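Local coordinates for DNA photolyase (Agrobacterium tumefaciens, PDB 4U63), which probably repairs cyclobutane pyrimidine dimers in ultraviolet-damaged DNA with light, as a class III photolyase carrying FAD and a methenyltetrahydrofolate antenna, at residues 70-73 and 74-78; 249-252 and 253-256; 332-335 and 336-339; 433-436 and 437-441. All blocks are in the same frame, centred on the assembly; numbering follows the deposited sequence. Where two conformers were deposited one is given.

Contact 1: 70-73 and 74-78; sequences QEWW and LHHSL. With TRS (2-amino-2-hydroxymethyl-propane-1,3-diol), chain R.
W72 and H76 form an edge-to-face aromatic pair one turn apart on helix 68-87, in the N-terminal part of the photolyase. The edge of the imidazole points at the indole face. H76 CD2 stands over the middle of the indole and comes within 3.5 Å of W72 CE2. The ring planes meet at 65°, and the five-membered ring of W72 lies 4.7 Å from the H76 ring, centre to centre. The W72 side chain leaves its backbone with CG anti to N (chi1 178°), while H76 keeps CG beside its own N (chi1 -69°). This brings the imidazole back toward the preceding turn. H76 CD2 also sits 3.3 Å from W72 O. TRS, probably from the crystallisation liquor, bridges the two rings: its O2 takes a weak, bent hydrogen bond from W72 NE1 and makes another weak one with H76 NE2.

The helix is the crossover of a beta-alpha-beta unit, between parallel strands 53-59 and 93-96 of the five-stranded sheet. L74 and L78 pack on Y57 of that sheet. Backbone bonds run from i+4 to i. S77 N reaches W73 O at 2.8 Å, whereas H76 N to W72 O is weak at 3.5 Å. W73 and S77 also share an outside acceptor, since W73 NE1 and S77 OG both hydrogen-bond to E268 OE2. W72 meets F219, a residue of the methenyltetrahydrofolate pocket, edge-to-face.

Contact 2: 249-252 and 253-256; sequences RDFP and AKPA
F251 and K254 lie side by side and point the same way, one at each end of a tight turn. Both begin with CG beside the backbone N and anti to the carbonyl carbon (chi1 -58° for F251 and -60° for K254). The lysine is extended from CG onward. Its CD runs past the root of the phenylalanine, 3.9 Å from F251 CB. The ammonium then reaches the ring obliquely. K254 NZ is 4.5 Å from the F251 ring centroid and 29° off the ring normal, an off-centre cation-pi contact. F251 CD2 is the ring atom nearest to NZ, at 4.1 Å.

The backbone bond beneath is K254 N to F251 O, 2.9 Å long. P252 and A253 fill the corner and pack on Y435 of helix 434-439. A256 CB then comes back to within 4.0 Å of R249 N. The R249 side chain lies about 5 Å from FAD at the nearest atoms; its NE makes a weak hydrogen bond with Y245. P255 is the centre of an inverse gamma turn. F251 to K254 is a type I beta turn, with P252 at its second position, in the loop joining helix 245-248 to helix 261-265.

Contact 3: 332-335 and 336-339; sequences KSFK and AWTR
K335 O takes two hydrogen bonds at the C-terminal end of helix 331-338. T338 OG1 gives one, 2.8 Å long, and R339 N gives the other, 3.0 Å long. The hydroxyl comes in strongly bent, at 118° to the C=O bond. T338 OG1 can reach back because it sits between its own N and carbonyl carbon (chi1 64°). The same torsion sends T338 CG2 over one face of the F334 ring. There it makes a CH-pi contact over the face, 3.9 Å from the ring centroid. T338 N bonds to F334 O, so backbone and methyl both engage the same residue.

F334 and W337 meet beside this. Their planes are 26° apart but slid so far that the rings barely overlap. F334 CE1 is 3.8 Å from W337 CE3. Helix 331-338 belongs to the FAD-binding part of the photolyase, and W337 packs there against helices 362-375 and 380-390. W337 NE1 hydrogen-bonds to V368 O. K382 makes a cation-pi contact with F334.

On the outer side, K335 and R339 run side by side. K335 CB lies over the centre of the guanidinium face, and K335 CD is 3.9 Å from R339 NH2. The two charged ends stay 5.0 Å apart, K335 NZ to R339 NH2. The lysine thus offers the guanidinium its aliphatic part, and the closeness of two like charges would probably make it slightly easier for K335 to lose its proton.

Contact 4: 433-436 and 437-441; sequences GDYV and RRFVP
R437 turns back across the N-terminal end of helix 434-439, where G433 is the N-cap residue. R437 N donates to G433 O at 2.8 Å. The arginine chain is extended from CG to NE, with CG beside the backbone N (chi1 -69°), which carries the guanidinium past the cap. R437 NH2 lies 3.6 Å from D434 OD1, a salt bridge with the carboxylate oxygen near the plane of the guanidinium, although the two planes are 58° apart. Its other partners are main-chain oxygens. NH2 bonds to D432 O, NH1 to L446 O, and NE weakly to E444 O. In the first turn D430 accepts from two backbone amides, Y435 N through OD1 and V436 N through OD2. A negative charge there would suit the helix dipole.

Further along, R438 N bonds to D434 O and F439 N to Y435 O. Each amide also makes a weak bond to the oxygen one residue later. V440, the first residue to leave helical geometry, closes the last turn by donating its N to V436 O. R438 NH1 is held by A253 O.

Y435 and F439 pair one turn apart, offset edge-to-face, the edge of F439 toward the face of Y435. F439 CD2 stands over the Y435 ring toward its rim, and the planes meet at 63°. Both rest on helix 345-357, where Y435 OH is hydrogen-bonded to Q353 OE1. The closest approach of the two rings is Y435 CE1 to F439 CE2, 3.6 Å.

How the contacts relate
The four contacts follow one another in series. None encloses or crosses another, because each joins two consecutive segments and closes only a turn. Contact 1 comes first, on a helix of the N-terminal parallel-sheet domain, about 26 to 29 Å from the other three, centre to centre. Contact 2 is in the loop between helices 245-248 and 261-265, with R249 near FAD. Contacts 3 and 4 lie on two short helices of the FAD-binding part of the chain, with nearest atoms about 8 Å apart. Contacts 2 and 4 do touch: A253 O lies 3.2 Å from R438 NH1, and A253 CB packs on D434. The turn at 251-254 is thus tied to helix 434-439.

Contact 1: 70-73 and 74-78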
loop_
_atom_site.group_PDB
_atom_site.type_symbol
_atom_site.label_atom_id
_atom_site.label_comp_id
_atom_site.label_asym_id
_atom_site.label_seq_id
_atom_site.Cartn_x
_atom_site.Cartn_y
_atom_site.Cartn_z
ATOM N N GLN A 70 3.610 -6.604 6.207
ATOM C CA GLN A 70 4.410 -6.441 5.002
ATOM C C GLN A 70 5.685 -7.308 5.012
ATOM O O GLN A 70 6.216 -7.645 3.951
ATOM C CB GLN A 70 4.735 -4.970 4.787
ATOM C CG GLN A 70 4.947 -4.626 3.336
ATOM C CD GLN A 70 4.736 -3.153 3.079
ATOM O OE1 GLN A 70 5.560 -2.334 3.466
ATOM N NE2 GLN A 70 3.623 -2.808 2.438
ATOM N N GLU A 71 6.173 -7.660 6.203
ATOM C CA GLU A 71 7.279 -8.624 6.323
ATOM C C GLU A 71 6.831 -10.019 5.874
ATOM O O GLU A 71 7.574 -10.720 5.186
ATOM C CB GLU A 71 7.820 -8.667 7.750
ATOM C CG GLU A 71 8.627 -7.435 8.121
ATOM C CD GLU A 71 9.113 -7.447 9.549
ATOM O OE1 GLU A 71 8.529 -8.151 10.393
ATOM O OE2 GLU A 71 10.086 -6.736 9.839
ATOM N N TRP A 72 5.615 -10.412 6.257
ATOM C CA TRP A 72 5.019 -11.643 5.737
ATOM C C TRP A 72 4.973 -11.583 4.219
ATOM O O TRP A 72 5.367 -12.538 3.547
ATOM C CB TRP A 72 3.611 -11.851 6.296
ATOM C CG TRP A 72 2.906 -13.055 5.778
ATOM C CD1 TRP A 72 2.892 -14.286 6.345
ATOM C CD2 TRP A 72 2.095 -13.144 4.596
ATOM N NE1 TRP A 72 2.133 -15.141 5.593
ATOM C CE2 TRP A 72 1.628 -14.470 4.513
ATOM C CE3 TRP A 72 1.721 -12.233 3.600
ATOM C CZ2 TRP A 72 0.805 -14.915 3.474
ATOM C CZ3 TRP A 72 0.900 -12.675 2.559
ATOM C CH2 TRP A 72 0.451 -14.004 2.508
ATOM N N TRP A 73 4.501 -10.455 3.692
ATOM C CA TRP A 73 4.424 -10.245 2.250
ATOM C C TRP A 73 5.807 -10.364 1.597
ATOM O O TRP A 73 5.981 -11.071 0.588
ATOM C CB TRP A 73 3.798 -8.881 1.917
ATOM C CG TRP A 73 3.449 -8.793 0.475
ATOM C CD1 TRP A 73 4.291 -8.482 -0.551
ATOM C CD2 TRP A 73 2.177 -9.072 -0.119
ATOM N NE1 TRP A 73 3.620 -8.535 -1.746
ATOM C CE2 TRP A 73 2.320 -8.892 -1.512
ATOM C CE3 TRP A 73 0.923 -9.447 0.393
ATOM C CZ2 TRP A 73 1.259 -9.073 -2.406
ATOM C CZ3 TRP A 73 -0.131 -9.619 -0.501
ATOM C CH2 TRP A 73 0.049 -9.438 -1.884
ATOM N N LEU A 74 6.785 -9.679 2.179
ATOM C CA LEU A 74 8.129 -9.631 1.611
ATOM C C LEU A 74 8.769 -11.002 1.520
ATOM O O LEU A 74 9.402 -11.317 0.523
ATOM C CB LEU A 74 9.035 -8.699 2.415
ATOM C CG LEU A 74 10.498 -8.618 1.944
ATOM C CD1 LEU A 74 10.577 -7.990 0.567
ATOM C CD2 LEU A 74 11.366 -7.839 2.921
ATOM N N HIS A 75 8.620 -11.810 2.568
ATOM C CA HIS A 75 9.165 -13.161 2.548
ATOM C C HIS A 75 8.694 -13.915 1.302
ATOM O O HIS A 75 9.493 -14.446 0.522
ATOM C CB HIS A 75 8.733 -13.930 3.785
ATOM C CG HIS A 75 9.203 -15.344 3.798
ATOM N ND1 HIS A 75 10.362 -15.737 4.432
ATOM C CD2 HIS A 75 8.682 -16.461 3.238
ATOM C CE1 HIS A 75 10.530 -17.035 4.268
ATOM N NE2 HIS A 75 9.524 -17.499 3.546
ATOM N N HIS A 76 7.386 -13.959 1.127
ATOM C CA HIS A 76 6.805 -14.702 0.012
ATOM C C HIS A 76 7.135 -14.070 -1.331
ATOM O O HIS A 76 7.359 -14.780 -2.303
ATOM C CB HIS A 76 5.310 -14.834 0.202
ATOM C CG HIS A 76 4.956 -15.724 1.340
ATOM N ND1 HIS A 76 5.271 -17.061 1.350
ATOM C CD2 HIS A 76 4.322 -15.476 2.505
ATOM C CE1 HIS A 76 4.848 -17.604 2.474
ATOM N NE2 HIS A 76 4.262 -16.665 3.190
ATOM N N SER A 77 7.182 -12.744 -1.371
ATOM C CA SER A 77 7.564 -12.032 -2.574
ATOM C C SER A 77 8.994 -12.371 -3.003
ATOM O O SER A 77 9.241 -12.620 -4.170
ATOM C CB SER A 77 7.427 -10.523 -2.384
ATOM O OG SER A 77 7.553 -9.881 -3.635
ATOM N N LEU A 78 9.926 -12.366 -2.050
ATOM C CA LEU A 78 11.324 -12.721 -2.334
ATOM C C LEU A 78 11.476 -14.183 -2.757
ATOM O O LEU A 78 12.241 -14.494 -3.672
ATOM C CB LEU A 78 12.212 -12.413 -1.129
ATOM C CG LEU A 78 12.417 -10.924 -0.844
ATOM C CD1 LEU A 78 13.124 -10.755 0.492
ATOM C CD2 LEU A 78 13.201 -10.243 -1.954
HETATM C C TRS R . 1.625 -19.071 5.428
HETATM C C1 TRS R . 1.026 -18.861 4.036
HETATM C C2 TRS R . 3.144 -19.021 5.375
HETATM C C3 TRS R . 1.133 -20.377 6.050
HETATM N N TRS R . 1.112 -17.998 6.316
HETATM O O1 TRS R . 1.519 -19.792 3.071
HETATM O O2 TRS R . 3.646 -17.962 6.180
HETATM O O3 TRS R . 0.125 -20.079 7.028
#

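Contact 2: 249-252 and 253-256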
loop_
_atom_site.group_PDB
_atom_site.type_symbol
_atom_site.label_atom_id
_atom_site.label_comp_id
_atom_site.label_asym_id
_atom_site.label_seq_id
_atom_site.Cartn_x
_atom_site.Cartn_y
_atom_site.Cartn_z
ATOM N N ARG A 249 -17.952 -0.679 -5.709
ATOM C CA ARG A 249 -16.787 -0.413 -4.869
ATOM C C ARG A 249 -17.090 0.255 -3.527
ATOM O O ARG A 249 -16.263 0.179 -2.634
ATOM C CB ARG A 249 -15.740 0.412 -5.634
ATOM C CG ARG A 249 -16.176 1.820 -6.015
ATOM C CD ARG A 249 -15.092 2.515 -6.816
ATOM N NE ARG A 249 -14.021 2.979 -5.944
ATOM C CZ ARG A 249 -14.084 4.088 -5.199
ATOM N NH1 ARG A 249 -15.173 4.874 -5.213
ATOM N NH2 ARG A 249 -13.052 4.420 -4.434
ATOM N N ASP A 250 -18.255 0.897 -3.387
ATOM C CA ASP A 250 -18.628 1.588 -2.133
ATOM C C ASP A 250 -19.129 0.650 -1.030
ATOM O O ASP A 250 -19.231 1.062 0.134
ATOM C CB ASP A 250 -19.716 2.647 -2.393
ATOM C CG ASP A 250 -19.208 3.845 -3.192
ATOM O OD1 ASP A 250 -18.032 4.228 -3.031
ATOM O OD2 ASP A 250 -20.003 4.412 -3.982
ATOM N N PHE A 251 -19.433 -0.597 -1.389
ATOM C CA PHE A 251 -20.132 -1.518 -0.507
ATOM C C PHE A 251 -19.197 -2.637 -0.037
ATOM O O PHE A 251 -18.891 -3.548 -0.811
ATOM C CB PHE A 251 -21.351 -2.072 -1.247
ATOM C CG PHE A 251 -22.297 -0.996 -1.708
ATOM C CD1 PHE A 251 -23.205 -0.427 -0.823
ATOM C CD2 PHE A 251 -22.267 -0.531 -3.019
ATOM C CE1 PHE A 251 -24.071 0.575 -1.234
ATOM C CE2 PHE A 251 -23.133 0.470 -3.431
ATOM C CZ PHE A 251 -24.034 1.021 -2.539
ATOM N N PRO A 252 -18.742 -2.578 1.236
ATOM C CA PRO A 252 -17.698 -3.500 1.686
ATOM C C PRO A 252 -18.049 -4.978 1.687
ATOM O O PRO A 252 -17.141 -5.796 1.649
ATOM C CB PRO A 252 -17.390 -3.025 3.121
ATOM C CG PRO A 252 -18.590 -2.288 3.542
ATOM C CD PRO A 252 -19.105 -1.628 2.303
ATOM N N ALA A 253 -19.331 -5.315 1.737
ATOM C CA ALA A 253 -19.749 -6.724 1.667
ATOM C C ALA A 253 -19.469 -7.312 0.291
ATOM O O ALA A 253 -19.339 -8.531 0.147
ATOM C CB ALA A 253 -21.227 -6.855 2.004
ATOM N N LYS A 254 -19.384 -6.451 -0.720
ATOM C CA LYS A 254 -19.200 -6.910 -2.098
ATOM C C LYS A 254 -17.737 -7.030 -2.459
ATOM O O LYS A 254 -16.970 -6.093 -2.229
ATOM C CB LYS A 254 -19.885 -5.955 -3.058
ATOM C CG LYS A 254 -21.372 -5.860 -2.798
ATOM C CD LYS A 254 -22.082 -4.956 -3.782
ATOM C CE LYS A 254 -23.575 -4.959 -3.489
ATOM N NZ LYS A 254 -24.283 -3.858 -4.184
ATOM N N PRO A 255 -17.327 -8.182 -3.032
ATOM C CA PRO A 255 -15.951 -8.326 -3.502
ATOM C C PRO A 255 -15.765 -7.642 -4.865
ATOM O O PRO A 255 -15.467 -8.292 -5.853
ATOM C CB PRO A 255 -15.775 -9.845 -3.581
ATOM C CG PRO A 255 -17.133 -10.355 -3.903
ATOM C CD PRO A 255 -18.105 -9.426 -3.224
ATOM N N ALA A 256 -15.908 -6.318 -4.894
ATOM C CA ALA A 256 -15.998 -5.584 -6.160
ATOM C C ALA A 256 -14.726 -4.856 -6.598
ATOM O O ALA A 256 -14.717 -4.255 -7.678
ATOM C CB ALA A 256 -17.155 -4.602 -6.077
#

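Contact 3: 332-335 and 336-339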
loop_
_atom_site.group_PDB
_atom_site.type_symbol
_atom_site.label_atom_id
_atom_site.label_comp_id
_atom_site.label_asym_id
_atom_site.label_seq_id
_atom_site.Cartn_x
_atom_site.Cartn_y
_atom_site.Cartn_z
ATOM N N LYS A 332 -6.304 3.275 26.454
ATOM C CA LYS A 332 -7.357 2.261 26.575
ATOM C C LYS A 332 -8.323 2.283 25.367
ATOM O O LYS A 332 -8.604 1.230 24.786
ATOM C CB LYS A 332 -8.107 2.445 27.898
ATOM C CG LYS A 332 -9.225 1.455 28.176
ATOM C CD LYS A 332 -9.889 1.773 29.513
ATOM C CE LYS A 332 -11.124 0.922 29.751
ATOM N NZ LYS A 332 -10.782 -0.500 30.026
ATOM N N SER A 333 -8.810 3.469 24.986
ATOM C CA SER A 333 -9.704 3.592 23.827
ATOM C C SER A 333 -8.973 3.265 22.526
ATOM O O SER A 333 -9.557 2.678 21.612
ATOM C CB SER A 333 -10.321 4.992 23.749
ATOM O OG SER A 333 -9.331 5.979 23.495
ATOM N N PHE A 334 -7.699 3.648 22.441
ATOM C CA PHE A 334 -6.897 3.330 21.268
ATOM C C PHE A 334 -6.787 1.828 21.114
ATOM O O PHE A 334 -6.957 1.307 20.028
ATOM C CB PHE A 334 -5.494 3.925 21.347
ATOM C CG PHE A 334 -4.625 3.536 20.188
ATOM C CD1 PHE A 334 -4.917 3.987 18.901
ATOM C CD2 PHE A 334 -3.522 2.712 20.372
ATOM C CE1 PHE A 334 -4.119 3.622 17.828
ATOM C CE2 PHE A 334 -2.721 2.348 19.302
ATOM C CZ PHE A 334 -3.020 2.801 18.029
ATOM N N LYS A 335 -6.497 1.139 22.213
ATOM C CA LYS A 335 -6.423 -0.324 22.191
ATOM C C LYS A 335 -7.757 -0.952 21.775
ATOM O O LYS A 335 -7.774 -1.887 20.963
ATOM C CB LYS A 335 -5.945 -0.877 23.543
ATOM C CG LYS A 335 -4.448 -0.730 23.760
ATOM C CD LYS A 335 -4.033 -1.357 25.081
ATOM C CE LYS A 335 -2.626 -0.951 25.479
ATOM N NZ LYS A 335 -2.295 -1.465 26.834
ATOM N N ALA A 336 -8.870 -0.435 22.303
ATOM C CA ALA A 336 -10.191 -0.947 21.920
ATOM C C ALA A 336 -10.396 -0.802 20.415
ATOM O O ALA A 336 -10.912 -1.703 19.761
ATOM C CB ALA A 336 -11.296 -0.236 22.677
ATOM N N TRP A 337 -9.970 0.336 19.868
ATOM C CA TRP A 337 -10.028 0.568 18.428
ATOM C C TRP A 337 -9.203 -0.479 17.650
ATOM O O TRP A 337 -9.724 -1.132 16.726
ATOM C CB TRP A 337 -9.579 2.013 18.124
ATOM C CG TRP A 337 -9.557 2.389 16.664
ATOM C CD1 TRP A 337 -10.620 2.784 15.904
ATOM C CD2 TRP A 337 -8.414 2.427 15.804
ATOM N NE1 TRP A 337 -10.219 3.039 14.622
ATOM C CE2 TRP A 337 -8.865 2.835 14.530
ATOM C CE3 TRP A 337 -7.051 2.149 15.984
ATOM C CZ2 TRP A 337 -8.001 2.982 13.440
ATOM C CZ3 TRP A 337 -6.194 2.284 14.898
ATOM C CH2 TRP A 337 -6.673 2.697 13.640
ATOM N N THR A 338 -7.943 -0.676 18.039
ATOM C CA THR A 338 -7.063 -1.629 17.326
ATOM C C THR A 338 -7.621 -3.054 17.335
ATOM O O THR A 338 -7.406 -3.804 16.402
ATOM C CB THR A 338 -5.613 -1.673 17.880
ATOM O OG1 THR A 338 -5.605 -2.147 19.243
ATOM C CG2 THR A 338 -4.930 -0.300 17.776
ATOM N N ARG A 339 -8.332 -3.402 18.405
ATOM C CA ARG A 339 -8.913 -4.738 18.574
ATOM C C ARG A 339 -10.306 -4.919 17.969
ATOM O O ARG A 339 -10.856 -6.029 18.004
ATOM C CB ARG A 339 -9.002 -5.050 20.058
ATOM C CG ARG A 339 -7.654 -5.148 20.738
ATOM C CD ARG A 339 -7.805 -5.022 22.236
ATOM N NE ARG A 339 -6.517 -5.171 22.908
ATOM C CZ ARG A 339 -6.284 -4.875 24.185
ATOM N NH1 ARG A 339 -7.254 -4.406 24.969
ATOM N NH2 ARG A 339 -5.063 -5.046 24.683
#

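Contact 4: 433-436 and 437-441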
loop_
_atom_site.group_PDB
_atom_site.type_symbol
_atom_site.label_atom_id
_atom_site.label_comp_id
_atom_site.label_asym_id
_atom_site.label_seq_id
_atom_site.Cartn_x
_atom_site.Cartn_y
_atom_site.Cartn_z
ATOM N N GLY A 433 -26.231 -5.782 6.418
ATOM C CA GLY A 433 -25.328 -6.165 7.495
ATOM C C GLY A 433 -24.384 -7.315 7.169
ATOM O O GLY A 433 -23.758 -7.874 8.073
ATOM N N ASP A 434 -24.261 -7.664 5.888
ATOM C CA ASP A 434 -23.445 -8.821 5.474
ATOM C C ASP A 434 -21.964 -8.685 5.802
ATOM O O ASP A 434 -21.330 -9.647 6.197
ATOM C CB ASP A 434 -23.623 -9.100 3.978
ATOM C CG ASP A 434 -25.024 -9.572 3.637
ATOM O OD1 ASP A 434 -25.754 -10.014 4.552
ATOM O OD2 ASP A 434 -25.400 -9.498 2.451
ATOM N N TYR A 435 -21.407 -7.495 5.626
ATOM C CA TYR A 435 -20.004 -7.258 5.999
ATOM C C TYR A 435 -19.824 -7.372 7.518
ATOM O O TYR A 435 -18.887 -8.007 7.986
ATOM C CB TYR A 435 -19.559 -5.900 5.499
ATOM C CG TYR A 435 -18.150 -5.476 5.853
ATOM C CD1 TYR A 435 -17.044 -5.980 5.167
ATOM C CD2 TYR A 435 -17.924 -4.533 6.855
ATOM C CE1 TYR A 435 -15.749 -5.559 5.478
ATOM C CE2 TYR A 435 -16.645 -4.115 7.176
ATOM C CZ TYR A 435 -15.561 -4.626 6.487
ATOM O OH TYR A 435 -14.294 -4.196 6.801
ATOM N N VAL A 436 -20.737 -6.770 8.280
ATOM C CA VAL A 436 -20.687 -6.862 9.746
ATOM C C VAL A 436 -20.783 -8.310 10.230
ATOM O O VAL A 436 -20.006 -8.722 11.077
ATOM C CB VAL A 436 -21.779 -5.995 10.405
ATOM C CG1 VAL A 436 -21.991 -6.368 11.868
ATOM C CG2 VAL A 436 -21.417 -4.515 10.270
ATOM N N ARG A 437 -21.733 -9.063 9.685
ATOM C CA ARG A 437 -21.910 -10.478 10.049
ATOM C C ARG A 437 -20.691 -11.339 9.719
ATOM O O ARG A 437 -20.407 -12.312 10.431
ATOM C CB ARG A 437 -23.153 -11.069 9.373
ATOM C CG ARG A 437 -24.447 -10.503 9.918
ATOM C CD ARG A 437 -25.662 -11.329 9.539
ATOM N NE ARG A 437 -26.868 -10.568 9.879
ATOM C CZ ARG A 437 -27.458 -9.689 9.070
ATOM N NH1 ARG A 437 -28.541 -9.029 9.478
ATOM N NH2 ARG A 437 -26.980 -9.469 7.847
ATOM N N ARG A 438 -19.982 -10.983 8.649
ATOM C CA ARG A 438 -18.781 -11.704 8.235
ATOM C C ARG A 438 -17.669 -11.575 9.259
ATOM O O ARG A 438 -17.025 -12.564 9.609
ATOM C CB ARG A 438 -18.302 -11.183 6.883
ATOM C CG ARG A 438 -17.056 -11.857 6.321
ATOM C CD ARG A 438 -16.842 -11.423 4.883
ATOM N NE ARG A 438 -17.964 -11.858 4.046
ATOM C CZ ARG A 438 -18.459 -11.197 2.995
ATOM N NH1 ARG A 438 -17.955 -10.023 2.597
ATOM N NH2 ARG A 438 -19.489 -11.721 2.334
ATOM N N PHE A 439 -17.452 -10.358 9.743
ATOM C CA PHE A 439 -16.344 -10.080 10.672
ATOM C C PHE A 439 -16.714 -9.911 12.139
ATOM O O PHE A 439 -15.827 -9.908 12.986
ATOM C CB PHE A 439 -15.566 -8.880 10.153
ATOM C CG PHE A 439 -14.909 -9.143 8.828
ATOM C CD1 PHE A 439 -13.810 -9.975 8.755
ATOM C CD2 PHE A 439 -15.409 -8.591 7.658
ATOM C CE1 PHE A 439 -13.199 -10.244 7.551
ATOM C CE2 PHE A 439 -14.806 -8.852 6.439
ATOM C CZ PHE A 439 -13.700 -9.682 6.380
ATOM N N VAL A 440 -18.006 -9.780 12.436
ATOM C CA VAL A 440 -18.507 -9.752 13.802
ATOM C C VAL A 440 -19.615 -10.832 13.860
ATOM O O VAL A 440 -20.806 -10.511 13.999
ATOM C CB VAL A 440 -19.030 -8.349 14.195
ATOM C CG1 VAL A 440 -19.218 -8.257 15.702
ATOM C CG2 VAL A 440 -18.077 -7.253 13.714
ATOM N N PRO A 441 -19.218 -12.125 13.741
ATOM C CA PRO A 441 -20.185 -13.226 13.654
ATOM C C PRO A 441 -21.055 -13.415 14.892
ATOM O O PRO A 441 -22.118 -13.996 14.792
ATOM C CB PRO A 441 -19.296 -14.456 13.429
ATOM C CG PRO A 441 -18.004 -14.093 14.066
ATOM C CD PRO A 441 -17.834 -12.640 13.731
#